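Local coordinates for DUF1881 domain-containing protein (Neurospora crassa, PDB 5Z6D) that is of undefined cellular role but couples a βγ-crystallin domain, whose calcium site is rendered inoperative by domain-interface interactions, to an Ig-like domain, at residues Val10-Lys15 with Asp39-Val44; Asp89-Ser94 with Gly192-Glu197; Gln107-Val112 with Arg150-Gly155. The protein carries 1 engineered substitution. All coordinates share one frame; numbering follows the deposited sequence.

Contact 1: Val10-Lys15 with Asp39-Val44; sequences VIFYQK and DKYFSV
A classic beta bulge joins strands 9-13 and 43-46 of the βγ-crystallin domain, an antiparallel pairing in which F42 and S43 both face Y13. Y13 N donates almost straight to S43 O (2.9 Å, 177° at the hydrogen), from above the carbonyl plane. In return, Y13 O accepts twice: F42 N lies 2.7 Å from Y13 O, nearly along the C=O axis, whereas S43 N comes in on a lone pair in the carbonyl plane. One residue back from Y13 and one on from S43, F12 and V44 form a non-hydrogen-bonded pair, and V44 CG2 rests over one face of the F12 ring, 3.7 Å from the centroid. F12 CB sits squarely over the Y41 ring (3.3 Å to its centroid), and K40 CB covers the opposite face, so the phenol is sandwiched between two methylenes. Its hydroxyl is tied to D23 and Y25 of the adjacent strand 23-26. The F12 and Y41 rings themselves are slid apart and barely overlap. Residues 38-43 read NDKYFS, following the N/D-N/D-X-X-S/T-S calcium motif of this family except that F42 stands where S/T is usual, a position at which a phenyl group can offer no side-chain oxygen to a metal. D39 is one of the residues seen to bind calcium, although none is bound to this chain here. S43 closes the motif: with OG in the crowded position between backbone N and carbonyl carbon (chi1 55°), it donates to K15 O at 2.6 Å, in the carbonyl plane, while also bonded to F18 N.

Contact 2: Asp89-Ser94 with Gly192-Glu197; sequences DTRAIS and GKSSFE
This is a buried parallel strand pairing, made where strand 91-99 enters the Ig-like domain and meets strand 195-200, the last of the chain; a parallel pairing of first and last strands recalls the A'-G pair of Ig folds. The backbone of S94 bonds to both neighbours of S195: S94 N reaches S194 O at 3.1 Å in the carbonyl plane, and F196 N approaches S94 O (3.0 Å) nearly along the C=O axis. Before this register begins, a side chain takes over. S194 OG, turned between its backbone N and carbonyl carbon (chi1 55°), donates to A92 O at 2.6 Å from well above the carbonyl plane. A water bridges onward, donating a hydrogen bond to S194 OG and accepting one from R91 NH1. The R91 chain bends at chi2 (-65°), and K193 CB packs over the centre of one guanidinium face, 3.4 Å from R91 CZ. Their charged tips, R91 NH2 and K193 NZ, are 3.9 Å apart and would repel, though E173, touched by K193, would probably temper this. Strand 131-136 flanks strand 91-99 antiparallel on its other edge, while V174 of strand 173-177 and W167 of strand 157-168, in the second sheet, touch R91.

Contact 3: Gln107-Val112 with Arg150-Gly155; sequences QYSLKV and RDEHSG
Two backbone N-H groups of its own turn grip D151 OD1: S154 N at 3.1 Å, well above the carboxylate plane, and H153 N, whose bond is weak. This Asx motif folds the chain back after strand 143-151, and R150, extended from CG to NE, closes the loop by donating from NE to G155 O at 2.7 Å. The other oxygen, D151 OD2, takes a bond at 3.1 Å from NE2 of Q107, just before strand 108-112; OD2 lies in the plane of the Q107 amide, whereas NE2 comes from above that of the carboxylate. An alanine at D151 would probably loosen both the turn and its tie to Q107, since the acceptors for S154 N and Q107 NE2 would be removed together. The Q107 amide has a second hold, OE1 accepting from A104 N, and Q107 CG lies over one face of the H153 ring, 3.6 Å from its centroid. The strands pair antiparallel: S109 and R150 exchange two backbone bonds, S109 N meeting R150 O at 2.9 Å, and E152 N continues the pattern with a bond to Q107 O. On the other face of the sheet from D151, the E152 chain, bent at chi2, brings OE2 to S109 OG, which donates to its anti lone pair at 2.5 Å. With N-H donors directed at D151 and the S109 hydroxyl at E152, the ionised forms are likely to be favoured.

Overall arrangement
Along the chain, contact 1 closes before contact 2 opens, and contact 3 is nested inside the long loop that contact 2 closes. Contact 1 belongs to the three-stranded sheet of the βγ-crystallin domain; contacts 2 and 3 fall in the two different sheets of the Ig-like domain, linked by the succession of strands 91-99 and 108-112. Contact 2 is the most central, its centre about 25 Å from that of contact 1 and about 24 Å from that of contact 3, and none of the three touch. Contacts 1 and 3, with centres about 38 Å apart, occupy opposite sides of the chain's centre. The calcium-motif residues thus lie in one domain, both other strand pairings in its partner.

Contact 1: Val10-Lys15 with Asp39-Val44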
ATOM      1  N   VAL A  10      -8.157   2.365  18.156  1.00 24.94           N
ATOM      2  CA  VAL A  10      -7.584   1.030  18.137  1.00 24.08           C
ATOM      3  C   VAL A  10      -6.690   0.956  19.358  1.00 29.53           C
ATOM      4  O   VAL A  10      -6.182   1.977  19.826  1.00 26.33           O
ATOM      5  CB  VAL A  10      -6.784   0.717  16.820  1.00 24.33           C
ATOM      6  CG1 VAL A  10      -7.663   0.917  15.577  1.00 22.12           C
ATOM      7  CG2 VAL A  10      -5.510   1.546  16.731  1.00 24.38           C
ATOM      8  N   ILE A  11      -6.534  -0.234  19.923  1.00 22.43           N
ATOM      9  CA  ILE A  11      -5.632  -0.377  21.037  1.00 24.71           C
ATOM     10  C   ILE A  11      -4.598  -1.415  20.716  1.00 23.34           C
ATOM     11  O   ILE A  11      -4.931  -2.551  20.364  1.00 24.83           O
ATOM     12  CB  ILE A  11      -6.363  -0.779  22.344  1.00 29.35           C
ATOM     13  CG1 ILE A  11      -7.577   0.119  22.597  1.00 30.72           C
ATOM     14  CG2 ILE A  11      -5.390  -0.739  23.503  1.00 27.06           C
ATOM     15  CD1 ILE A  11      -8.264  -0.148  23.921  1.00 36.11           C
ATOM     16  N   PHE A  12      -3.339  -1.022  20.823  1.00 23.84           N
ATOM     17  CA  PHE A  12      -2.247  -1.957  20.625  1.00 25.16           C
ATOM     18  C   PHE A  12      -1.805  -2.515  21.965  1.00 30.98           C
ATOM     19  O   PHE A  12      -1.630  -1.790  22.929  1.00 26.04           O
ATOM     20  CB  PHE A  12      -1.077  -1.290  19.914  1.00 22.24           C
ATOM     21  CG  PHE A  12      -1.258  -1.179  18.427  1.00 19.96           C
ATOM     22  CD1 PHE A  12      -0.949  -2.241  17.600  1.00 20.89           C
ATOM     23  CD2 PHE A  12      -1.725   0.003  17.858  1.00 23.52           C
ATOM     24  CE1 PHE A  12      -1.114  -2.137  16.225  1.00 21.07           C
ATOM     25  CE2 PHE A  12      -1.890   0.120  16.487  1.00 20.10           C
ATOM     26  CZ  PHE A  12      -1.579  -0.938  15.666  1.00 21.77           C
ATOM     27  N   TYR A  13      -1.614  -3.815  22.022  1.00 26.67           N
ATOM     28  CA  TYR A  13      -1.223  -4.431  23.258  1.00 26.36           C
ATOM     29  C   TYR A  13       0.178  -5.004  23.145  1.00 25.29           C
ATOM     30  O   TYR A  13       0.581  -5.566  22.096  1.00 26.16           O
ATOM     31  CB  TYR A  13      -2.225  -5.526  23.649  1.00 22.30           C
ATOM     32  CG  TYR A  13      -3.651  -5.021  23.851  1.00 21.50           C
ATOM     33  CD1 TYR A  13      -4.100  -4.597  25.107  1.00 26.87           C
ATOM     34  CD2 TYR A  13      -4.546  -4.977  22.790  1.00 25.48           C
ATOM     35  CE1 TYR A  13      -5.403  -4.136  25.280  1.00 27.97           C
ATOM     36  CE2 TYR A  13      -5.836  -4.517  22.947  1.00 26.23           C
ATOM     37  CZ  TYR A  13      -6.268  -4.102  24.193  1.00 28.46           C
ATOM     38  OH  TYR A  13      -7.568  -3.652  24.330  1.00 35.00           O
ATOM     39  N   GLN A  14       0.884  -4.869  24.267  1.00 25.36           N
ATOM     40  CA  GLN A  14       2.222  -5.384  24.468  1.00 28.71           C
ATOM     41  C   GLN A  14       2.299  -6.912  24.418  1.00 34.50           C
ATOM     42  O   GLN A  14       3.305  -7.471  23.984  1.00 42.07           O
ATOM     43  CB  GLN A  14       2.744  -4.855  25.809  1.00 40.99           C
ATOM     44  CG  GLN A  14       3.642  -5.783  26.588  1.00 57.28           C
ATOM     45  CD  GLN A  14       3.622  -5.476  28.074  1.00 66.79           C
ATOM     46  OE1 GLN A  14       2.561  -5.444  28.702  1.00 63.12           O
ATOM     47  NE2 GLN A  14       4.794  -5.239  28.642  1.00 74.92           N
ATOM     48  N   LYS A  15       1.241  -7.593  24.850  1.00 30.77           N
ATOM     49  CA  LYS A  15       1.217  -9.048  24.761  1.00 31.26           C
ATOM     50  C   LYS A  15       0.162  -9.525  23.767  1.00 32.63           C
ATOM     51  O   LYS A  15      -0.684  -8.733  23.328  1.00 30.42           O
ATOM     52  CB  LYS A  15       0.966  -9.661  26.139  1.00 33.20           C
ATOM     53  CG  LYS A  15       1.688  -8.942  27.268  1.00 36.61           C
ATOM     54  CD  LYS A  15       2.225  -9.921  28.296  1.00 50.76           C
ATOM     55  CE  LYS A  15       2.377  -9.265  29.660  1.00 53.86           C
ATOM     56  NZ  LYS A  15       1.054  -8.931  30.264  1.00 55.85           N
ATOM     57  N   ASP A  39       8.307  -4.486  18.400  1.00 45.21           N
ATOM     58  CA  ASP A  39       9.196  -4.193  19.513  1.00 51.48           C
ATOM     59  C   ASP A  39       8.372  -3.692  20.695  1.00 52.20           C
ATOM     60  O   ASP A  39       8.841  -3.668  21.833  1.00 58.16           O
ATOM     61  CB  ASP A  39      10.254  -3.163  19.110  1.00 57.52           C
ATOM     62  CG  ASP A  39      11.142  -3.655  17.979  1.00 62.36           C
ATOM     63  OD1 ASP A  39      11.303  -4.887  17.839  1.00 62.56           O
ATOM     64  OD2 ASP A  39      11.678  -2.808  17.231  1.00 63.66           O
ATOM     65  N   LYS A  40       7.133  -3.304  20.409  1.00 39.72           N
ATOM     66  CA  LYS A  40       6.208  -2.866  21.441  1.00 42.45           C
ATOM     67  C   LYS A  40       4.946  -3.726  21.455  1.00 38.63           C
ATOM     68  O   LYS A  40       4.448  -4.079  22.522  1.00 38.57           O
ATOM     69  CB  LYS A  40       5.822  -1.393  21.246  1.00 46.22           C
ATOM     70  CG  LYS A  40       6.982  -0.408  21.264  1.00 55.34           C
ATOM     71  CD  LYS A  40       7.497  -0.140  19.858  1.00 63.99           C
ATOM     72  CE  LYS A  40       8.757   0.712  19.871  1.00 63.96           C
ATOM     73  NZ  LYS A  40       9.415   0.729  18.532  1.00 66.51           N
ATOM     74  N   TYR A  41       4.438  -4.076  20.273  1.00 32.74           N
ATOM     75  CA  TYR A  41       3.069  -4.588  20.170  1.00 29.79           C
ATOM     76  C   TYR A  41       2.938  -5.977  19.580  1.00 26.04           C
ATOM     77  O   TYR A  41       3.538  -6.305  18.555  1.00 24.61           O
ATOM     78  CB  TYR A  41       2.222  -3.623  19.346  1.00 24.80           C
ATOM     79  CG  TYR A  41       2.191  -2.240  19.919  1.00 25.14           C
ATOM     80  CD1 TYR A  41       2.059  -2.036  21.282  1.00 25.63           C
ATOM     81  CD2 TYR A  41       2.304  -1.133  19.095  1.00 27.06           C
ATOM     82  CE1 TYR A  41       2.032  -0.766  21.810  1.00 27.80           C
ATOM     83  CE2 TYR A  41       2.278   0.137  19.611  1.00 28.27           C
ATOM     84  CZ  TYR A  41       2.142   0.312  20.969  1.00 31.50           C
ATOM     85  OH  TYR A  41       2.113   1.583  21.488  1.00 29.96           O
ATOM     86  N   PHE A  42       2.121  -6.789  20.247  1.00 23.55           N
ATOM     87  CA  PHE A  42       1.875  -8.172  19.854  1.00 26.35           C
ATOM     88  C   PHE A  42       0.405  -8.440  19.511  1.00 23.71           C
ATOM     89  O   PHE A  42       0.080  -9.504  18.961  1.00 25.48           O
ATOM     90  CB  PHE A  42       2.304  -9.126  20.975  1.00 31.02           C
ATOM     91  CG  PHE A  42       3.743  -9.546  20.910  1.00 41.41           C
ATOM     92  CD1 PHE A  42       4.537  -9.204  19.830  1.00 38.17           C
ATOM     93  CD2 PHE A  42       4.295 -10.312  21.929  1.00 50.30           C
ATOM     94  CE1 PHE A  42       5.857  -9.607  19.767  1.00 41.25           C
ATOM     95  CE2 PHE A  42       5.615 -10.717  21.873  1.00 54.82           C
ATOM     96  CZ  PHE A  42       6.397 -10.364  20.789  1.00 53.66           C
ATOM     97  N   SER A  43      -0.493  -7.521  19.858  1.00 25.84           N
ATOM     98  CA  SER A  43      -1.873  -7.710  19.388  1.00 22.18           C
ATOM     99  C   SER A  43      -2.559  -6.370  19.215  1.00 22.29           C
ATOM    100  O   SER A  43      -2.036  -5.348  19.649  1.00 21.51           O
ATOM    101  CB  SER A  43      -2.679  -8.620  20.339  1.00 21.53           C
ATOM    102  OG  SER A  43      -2.667  -8.137  21.675  1.00 21.82           O
ATOM    103  N   VAL A  44      -3.708  -6.355  18.551  1.00 20.66           N
ATOM    104  CA  VAL A  44      -4.389  -5.075  18.322  1.00 21.09           C
ATOM    105  C   VAL A  44      -5.909  -5.247  18.265  1.00 20.62           C
ATOM    106  O   VAL A  44      -6.436  -6.078  17.519  1.00 22.77           O
ATOM    107  CB  VAL A  44      -3.882  -4.384  17.028  1.00 20.97           C
ATOM    108  CG1 VAL A  44      -4.097  -5.263  15.787  1.00 21.87           C
ATOM    109  CG2 VAL A  44      -4.537  -3.000  16.855  1.00 18.45           C
TER

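Contact 2: Asp89-Ser94 with Gly192-Glu197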
ATOM      1  N   ASP A  89     -13.742   2.795   5.880  1.00 22.67           N
ATOM      2  CA  ASP A  89     -13.975   2.807   4.447  1.00 25.49           C
ATOM      3  C   ASP A  89     -12.879   3.564   3.704  1.00 25.94           C
ATOM      4  O   ASP A  89     -12.988   3.824   2.505  1.00 25.28           O
ATOM      5  CB  ASP A  89     -15.359   3.390   4.120  1.00 38.14           C
ATOM      6  CG  ASP A  89     -15.574   4.781   4.693  1.00 45.13           C
ATOM      7  OD1 ASP A  89     -14.827   5.197   5.610  1.00 41.15           O
ATOM      8  OD2 ASP A  89     -16.517   5.458   4.229  1.00 53.57           O
ATOM      9  N   THR A  90     -11.820   3.911   4.422  1.00 21.47           N
ATOM     10  CA  THR A  90     -10.616   4.430   3.783  1.00 20.83           C
ATOM     11  C   THR A  90      -9.882   3.272   3.120  1.00 23.69           C
ATOM     12  O   THR A  90      -9.838   2.168   3.664  1.00 24.62           O
ATOM     13  CB  THR A  90      -9.721   5.142   4.794  1.00 21.26           C
ATOM     14  OG1 THR A  90     -10.360   6.359   5.204  1.00 24.18           O
ATOM     15  CG2 THR A  90      -8.361   5.462   4.195  1.00 20.73           C
ATOM     16  N   ARG A  91      -9.328   3.524   1.936  1.00 20.50           N
ATOM     17  CA  ARG A  91      -8.763   2.474   1.098  1.00 23.56           C
ATOM     18  C   ARG A  91      -7.254   2.505   1.003  1.00 23.54           C
ATOM     19  O   ARG A  91      -6.658   3.549   0.730  1.00 20.63           O
ATOM     20  CB  ARG A  91      -9.324   2.568  -0.314  1.00 22.13           C
ATOM     21  CG  ARG A  91     -10.802   2.273  -0.406  1.00 28.55           C
ATOM     22  CD  ARG A  91     -11.082   0.847  -0.033  1.00 35.59           C
ATOM     23  NE  ARG A  91     -12.479   0.496  -0.269  1.00 47.87           N
ATOM     24  CZ  ARG A  91     -12.964  -0.732  -0.142  1.00 51.22           C
ATOM     25  NH1 ARG A  91     -12.157  -1.725   0.211  1.00 49.05           N
ATOM     26  NH2 ARG A  91     -14.248  -0.971  -0.379  1.00 56.65           N
ATOM     27  N   ALA A  92      -6.642   1.340   1.196  1.00 17.30           N
ATOM     28  CA  ALA A  92      -5.238   1.172   0.852  1.00 17.39           C
ATOM     29  C   ALA A  92      -5.139   0.901  -0.637  1.00 14.76           C
ATOM     30  O   ALA A  92      -5.703  -0.061  -1.147  1.00 20.68           O
ATOM     31  CB  ALA A  92      -4.610   0.046   1.650  1.00 22.17           C
ATOM     32  N   ILE A  93      -4.426   1.778  -1.337  1.00 15.09           N
ATOM     33  CA  ILE A  93      -4.175   1.605  -2.754  1.00 16.18           C
ATOM     34  C   ILE A  93      -2.895   0.807  -2.910  1.00 16.40           C
ATOM     35  O   ILE A  93      -1.834   1.213  -2.389  1.00 19.29           O
ATOM     36  CB  ILE A  93      -4.033   2.951  -3.502  1.00 18.27           C
ATOM     37  CG1 ILE A  93      -5.219   3.874  -3.209  1.00 19.09           C
ATOM     38  CG2 ILE A  93      -3.921   2.721  -5.010  1.00 21.98           C
ATOM     39  CD1 ILE A  93      -5.036   5.280  -3.803  1.00 22.14           C
ATOM     40  N   SER A  94      -3.003  -0.307  -3.640  1.00 15.99           N
ATOM     41  CA  SER A  94      -1.876  -1.219  -3.819  1.00 15.91           C
ATOM     42  C   SER A  94      -1.696  -1.682  -5.265  1.00 19.74           C
ATOM     43  O   SER A  94      -2.669  -1.861  -5.993  1.00 17.34           O
ATOM     44  CB  SER A  94      -2.026  -2.435  -2.903  1.00 19.84           C
ATOM     45  OG  SER A  94      -3.186  -3.181  -3.231  1.00 22.59           O
ATOM     46  N   GLY A 192      -9.183  -5.614  -7.027  1.00 24.78           N
ATOM     47  CA  GLY A 192      -9.923  -5.372  -5.797  1.00 26.23           C
ATOM     48  C   GLY A 192     -10.457  -3.953  -5.734  1.00 28.41           C
ATOM     49  O   GLY A 192     -10.291  -3.185  -6.678  1.00 24.44           O
ATOM     50  N   LYS A 193     -11.095  -3.588  -4.625  1.00 27.88           N
ATOM     51  CA  LYS A 193     -11.676  -2.258  -4.509  1.00 25.22           C
ATOM     52  C   LYS A 193     -10.634  -1.153  -4.715  1.00 23.16           C
ATOM     53  O   LYS A 193     -10.946  -0.056  -5.189  1.00 24.71           O
ATOM     54  CB  LYS A 193     -12.357  -2.106  -3.149  1.00 31.27           C
ATOM     55  CG  LYS A 193     -13.569  -3.019  -2.961  1.00 40.96           C
ATOM     56  CD  LYS A 193     -14.856  -2.340  -3.415  1.00 52.89           C
ATOM     57  CE  LYS A 193     -16.044  -3.293  -3.373  1.00 61.53           C
ATOM     58  NZ  LYS A 193     -16.286  -3.817  -1.999  1.00 66.50           N
ATOM     59  N   SER A 194      -9.388  -1.441  -4.370  1.00 19.18           N
ATOM     60  CA  SER A 194      -8.336  -0.455  -4.564  1.00 22.44           C
ATOM     61  C   SER A 194      -6.979  -1.119  -4.805  1.00 20.32           C
ATOM     62  O   SER A 194      -5.943  -0.584  -4.408  1.00 21.29           O
ATOM     63  CB  SER A 194      -8.267   0.482  -3.358  1.00 25.31           C
ATOM     64  OG  SER A 194      -8.112  -0.245  -2.145  1.00 22.75           O
ATOM     65  N   SER A 195      -6.998  -2.279  -5.456  1.00 17.84           N
ATOM     66  CA  SER A 195      -5.764  -2.973  -5.817  1.00 18.53           C
ATOM     67  C   SER A 195      -5.741  -3.228  -7.313  1.00 20.20           C
ATOM     68  O   SER A 195      -6.785  -3.458  -7.935  1.00 19.51           O
ATOM     69  CB  SER A 195      -5.610  -4.288  -5.049  1.00 21.04           C
ATOM     70  OG  SER A 195      -6.643  -5.191  -5.385  1.00 24.95           O
ATOM     71  N   PHE A 196      -4.542  -3.168  -7.888  1.00 16.59           N
ATOM     72  CA  PHE A 196      -4.369  -3.204  -9.334  1.00 16.36           C
ATOM     73  C   PHE A 196      -3.128  -4.008  -9.691  1.00 20.14           C
ATOM     74  O   PHE A 196      -2.061  -3.831  -9.093  1.00 21.32           O
ATOM     75  CB  PHE A 196      -4.268  -1.778  -9.906  1.00 17.30           C
ATOM     76  CG  PHE A 196      -5.426  -0.896  -9.523  1.00 18.83           C
ATOM     77  CD1 PHE A 196      -6.554  -0.826 -10.323  1.00 21.77           C
ATOM     78  CD2 PHE A 196      -5.403  -0.166  -8.345  1.00 21.05           C
ATOM     79  CE1 PHE A 196      -7.624  -0.025  -9.963  1.00 18.86           C
ATOM     80  CE2 PHE A 196      -6.467   0.632  -7.977  1.00 20.45           C
ATOM     81  CZ  PHE A 196      -7.581   0.704  -8.787  1.00 20.81           C
ATOM     82  N   GLU A 197      -3.279  -4.890 -10.670  1.00 19.55           N
ATOM     83  CA  GLU A 197      -2.136  -5.518 -11.309  1.00 20.30           C
ATOM     84  C   GLU A 197      -1.715  -4.615 -12.456  1.00 21.88           C
ATOM     85  O   GLU A 197      -2.511  -4.317 -13.345  1.00 25.30           O
ATOM     86  CB  GLU A 197      -2.499  -6.917 -11.800  1.00 27.29           C
ATOM     87  CG  GLU A 197      -1.379  -7.932 -11.704  1.00 43.38           C
ATOM     88  CD  GLU A 197      -1.860  -9.339 -12.002  1.00 53.35           C
ATOM     89  OE1 GLU A 197      -2.060  -9.652 -13.194  1.00 56.63           O
ATOM     90  OE2 GLU A 197      -2.048 -10.125 -11.047  1.00 55.11           O
TER
HETATM   91  O   HOH W   1      -9.578  -1.919  -0.080  1.00 32.65           O

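Contact 3: Gln107-Val112 with Arg150-Gly155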
ATOM      1  N   GLN A 107      13.476  -8.018 -13.797  1.00 22.56           N
ATOM      2  CA  GLN A 107      14.173  -7.331 -14.887  1.00 20.68           C
ATOM      3  C   GLN A 107      13.706  -5.881 -15.002  1.00 21.43           C
ATOM      4  O   GLN A 107      14.488  -4.992 -15.360  1.00 22.07           O
ATOM      5  CB  GLN A 107      13.965  -8.047 -16.214  1.00 21.55           C
ATOM      6  CG  GLN A 107      14.672  -7.336 -17.365  1.00 28.66           C
ATOM      7  CD  GLN A 107      14.670  -8.130 -18.656  1.00 30.30           C
ATOM      8  OE1 GLN A 107      14.557  -9.357 -18.652  1.00 28.00           O
ATOM      9  NE2 GLN A 107      14.802  -7.428 -19.777  1.00 27.66           N
ATOM     10  N   TYR A 108      12.435  -5.638 -14.699  1.00 20.48           N
ATOM     11  CA  TYR A 108      11.876  -4.290 -14.798  1.00 18.74           C
ATOM     12  C   TYR A 108      11.473  -3.787 -13.438  1.00 22.88           C
ATOM     13  O   TYR A 108      11.083  -4.572 -12.573  1.00 19.49           O
ATOM     14  CB  TYR A 108      10.669  -4.264 -15.746  1.00 18.91           C
ATOM     15  CG  TYR A 108      11.038  -4.691 -17.147  1.00 21.21           C
ATOM     16  CD1 TYR A 108      11.681  -3.813 -18.004  1.00 25.10           C
ATOM     17  CD2 TYR A 108      10.757  -5.978 -17.609  1.00 22.24           C
ATOM     18  CE1 TYR A 108      12.037  -4.199 -19.289  1.00 24.53           C
ATOM     19  CE2 TYR A 108      11.106  -6.369 -18.889  1.00 23.03           C
ATOM     20  CZ  TYR A 108      11.749  -5.472 -19.724  1.00 25.02           C
ATOM     21  OH  TYR A 108      12.099  -5.846 -21.002  1.00 27.14           O
ATOM     22  N   SER A 109      11.598  -2.479 -13.242  1.00 17.95           N
ATOM     23  CA  SER A 109      11.105  -1.850 -12.021  1.00 17.75           C
ATOM     24  C   SER A 109      10.075  -0.798 -12.352  1.00 18.42           C
ATOM     25  O   SER A 109      10.155  -0.123 -13.391  1.00 18.97           O
ATOM     26  CB  SER A 109      12.251  -1.240 -11.211  1.00 19.26           C
ATOM     27  OG  SER A 109      12.937  -0.221 -11.935  1.00 23.26           O
ATOM     28  N   LEU A 110       9.110  -0.683 -11.447  1.00 16.75           N
ATOM     29  CA  LEU A 110       8.113   0.357 -11.458  1.00 14.75           C
ATOM     30  C   LEU A 110       8.290   1.158 -10.167  1.00 18.96           C
ATOM     31  O   LEU A 110       8.020   0.663  -9.072  1.00 18.64           O
ATOM     32  CB  LEU A 110       6.722  -0.244 -11.558  1.00 15.75           C
ATOM     33  CG  LEU A 110       5.558   0.725 -11.409  1.00 19.44           C
ATOM     34  CD1 LEU A 110       5.530   1.693 -12.579  1.00 23.80           C
ATOM     35  CD2 LEU A 110       4.264  -0.086 -11.330  1.00 20.24           C
ATOM     36  N   LYS A 111       8.816   2.369 -10.301  1.00 18.55           N
ATOM     37  CA  LYS A 111       8.974   3.272  -9.179  1.00 17.49           C
ATOM     38  C   LYS A 111       7.757   4.173  -9.095  1.00 19.03           C
ATOM     39  O   LYS A 111       7.368   4.798 -10.090  1.00 18.13           O
ATOM     40  CB  LYS A 111      10.251   4.109  -9.340  1.00 20.17           C
ATOM     41  CG  LYS A 111      10.517   5.079  -8.199  1.00 19.14           C
ATOM     42  CD  LYS A 111      11.735   5.954  -8.509  1.00 26.86           C
ATOM     43  CE  LYS A 111      11.983   6.959  -7.403  1.00 35.48           C
ATOM     44  NZ  LYS A 111      12.816   8.100  -7.873  1.00 47.97           N
ATOM     45  N   VAL A 112       7.158   4.235  -7.908  1.00 13.10           N
ATOM     46  CA  VAL A 112       5.955   5.008  -7.704  1.00 14.51           C
ATOM     47  C   VAL A 112       6.239   6.012  -6.599  1.00 20.12           C
ATOM     48  O   VAL A 112       6.493   5.622  -5.463  1.00 19.74           O
ATOM     49  CB  VAL A 112       4.762   4.103  -7.310  1.00 18.15           C
ATOM     50  CG1 VAL A 112       3.511   4.929  -7.156  1.00 18.48           C
ATOM     51  CG2 VAL A 112       4.535   3.017  -8.350  1.00 17.35           C
ATOM     52  N   ARG A 150      11.665   1.168 -15.580  1.00 16.67           N
ATOM     53  CA  ARG A 150      13.059   1.006 -15.975  1.00 17.65           C
ATOM     54  C   ARG A 150      13.411  -0.448 -16.234  1.00 24.60           C
ATOM     55  O   ARG A 150      12.906  -1.336 -15.556  1.00 19.62           O
ATOM     56  CB  ARG A 150      13.975   1.562 -14.888  1.00 17.22           C
ATOM     57  CG  ARG A 150      15.381   1.808 -15.341  1.00 20.17           C
ATOM     58  CD  ARG A 150      16.247   2.174 -14.151  1.00 27.63           C
ATOM     59  NE  ARG A 150      17.602   2.546 -14.560  1.00 30.70           N
ATOM     60  CZ  ARG A 150      18.599   2.768 -13.709  1.00 34.62           C
ATOM     61  NH1 ARG A 150      18.395   2.638 -12.405  1.00 33.61           N
ATOM     62  NH2 ARG A 150      19.800   3.108 -14.164  1.00 33.40           N
ATOM     63  N   ASP A 151      14.268  -0.695 -17.217  1.00 21.31           N
ATOM     64  CA  ASP A 151      14.884  -2.013 -17.360  1.00 25.74           C
ATOM     65  C   ASP A 151      16.109  -2.015 -16.456  1.00 29.08           C
ATOM     66  O   ASP A 151      17.067  -1.294 -16.704  1.00 26.97           O
ATOM     67  CB  ASP A 151      15.258  -2.307 -18.815  1.00 29.64           C
ATOM     68  CG  ASP A 151      15.854  -3.715 -19.009  1.00 30.14           C
ATOM     69  OD1 ASP A 151      16.685  -4.156 -18.186  1.00 34.99           O
ATOM     70  OD2 ASP A 151      15.495  -4.382 -20.001  1.00 38.59           O
ATOM     71  N   GLU A 152      16.071  -2.827 -15.405  1.00 24.85           N
ATOM     72  CA  GLU A 152      17.104  -2.808 -14.376  1.00 27.69           C
ATOM     73  C   GLU A 152      18.421  -3.411 -14.842  1.00 28.03           C
ATOM     74  O   GLU A 152      19.483  -3.094 -14.303  1.00 31.74           O
ATOM     75  CB  GLU A 152      16.616  -3.548 -13.130  1.00 25.61           C
ATOM     76  CG  GLU A 152      15.519  -2.813 -12.383  1.00 28.94           C
ATOM     77  CD  GLU A 152      16.056  -1.665 -11.548  1.00 28.25           C
ATOM     78  OE1 GLU A 152      17.133  -1.826 -10.933  1.00 37.23           O
ATOM     79  OE2 GLU A 152      15.411  -0.600 -11.503  1.00 29.42           O
ATOM     80  N   HIS A 153      18.344  -4.301 -15.819  1.00 29.16           N
ATOM     81  CA  HIS A 153      19.549  -4.913 -16.364  1.00 33.39           C
ATOM     82  C   HIS A 153      20.329  -3.875 -17.152  1.00 37.77           C
ATOM     83  O   HIS A 153      21.489  -3.584 -16.851  1.00 39.92           O
ATOM     84  CB  HIS A 153      19.198  -6.101 -17.254  1.00 36.06           C
ATOM     85  CG  HIS A 153      18.526  -7.221 -16.527  1.00 40.31           C
ATOM     86  ND1 HIS A 153      18.005  -8.320 -17.173  1.00 44.63           N
ATOM     87  CD2 HIS A 153      18.290  -7.412 -15.206  1.00 41.95           C
ATOM     88  CE1 HIS A 153      17.475  -9.141 -16.282  1.00 46.58           C
ATOM     89  NE2 HIS A 153      17.637  -8.614 -15.082  1.00 44.49           N
ATOM     90  N   SER A 154      19.667  -3.304 -18.152  1.00 36.96           N
ATOM     91  CA  SER A 154      20.315  -2.360 -19.053  1.00 37.40           C
ATOM     92  C   SER A 154      20.434  -0.966 -18.433  1.00 34.32           C
ATOM     93  O   SER A 154      21.370  -0.228 -18.740  1.00 37.65           O
ATOM     94  CB  SER A 154      19.556  -2.294 -20.385  1.00 33.22           C
ATOM     95  OG  SER A 154      18.271  -1.702 -20.240  1.00 34.34           O
ATOM     96  N   GLY A 155      19.495  -0.611 -17.557  1.00 30.78           N
ATOM     97  CA  GLY A 155      19.495   0.691 -16.911  1.00 31.21           C
ATOM     98  C   GLY A 155      18.605   1.679 -17.641  1.00 29.01           C
ATOM     99  O   GLY A 155      18.349   2.772 -17.153  1.00 29.95           O
TER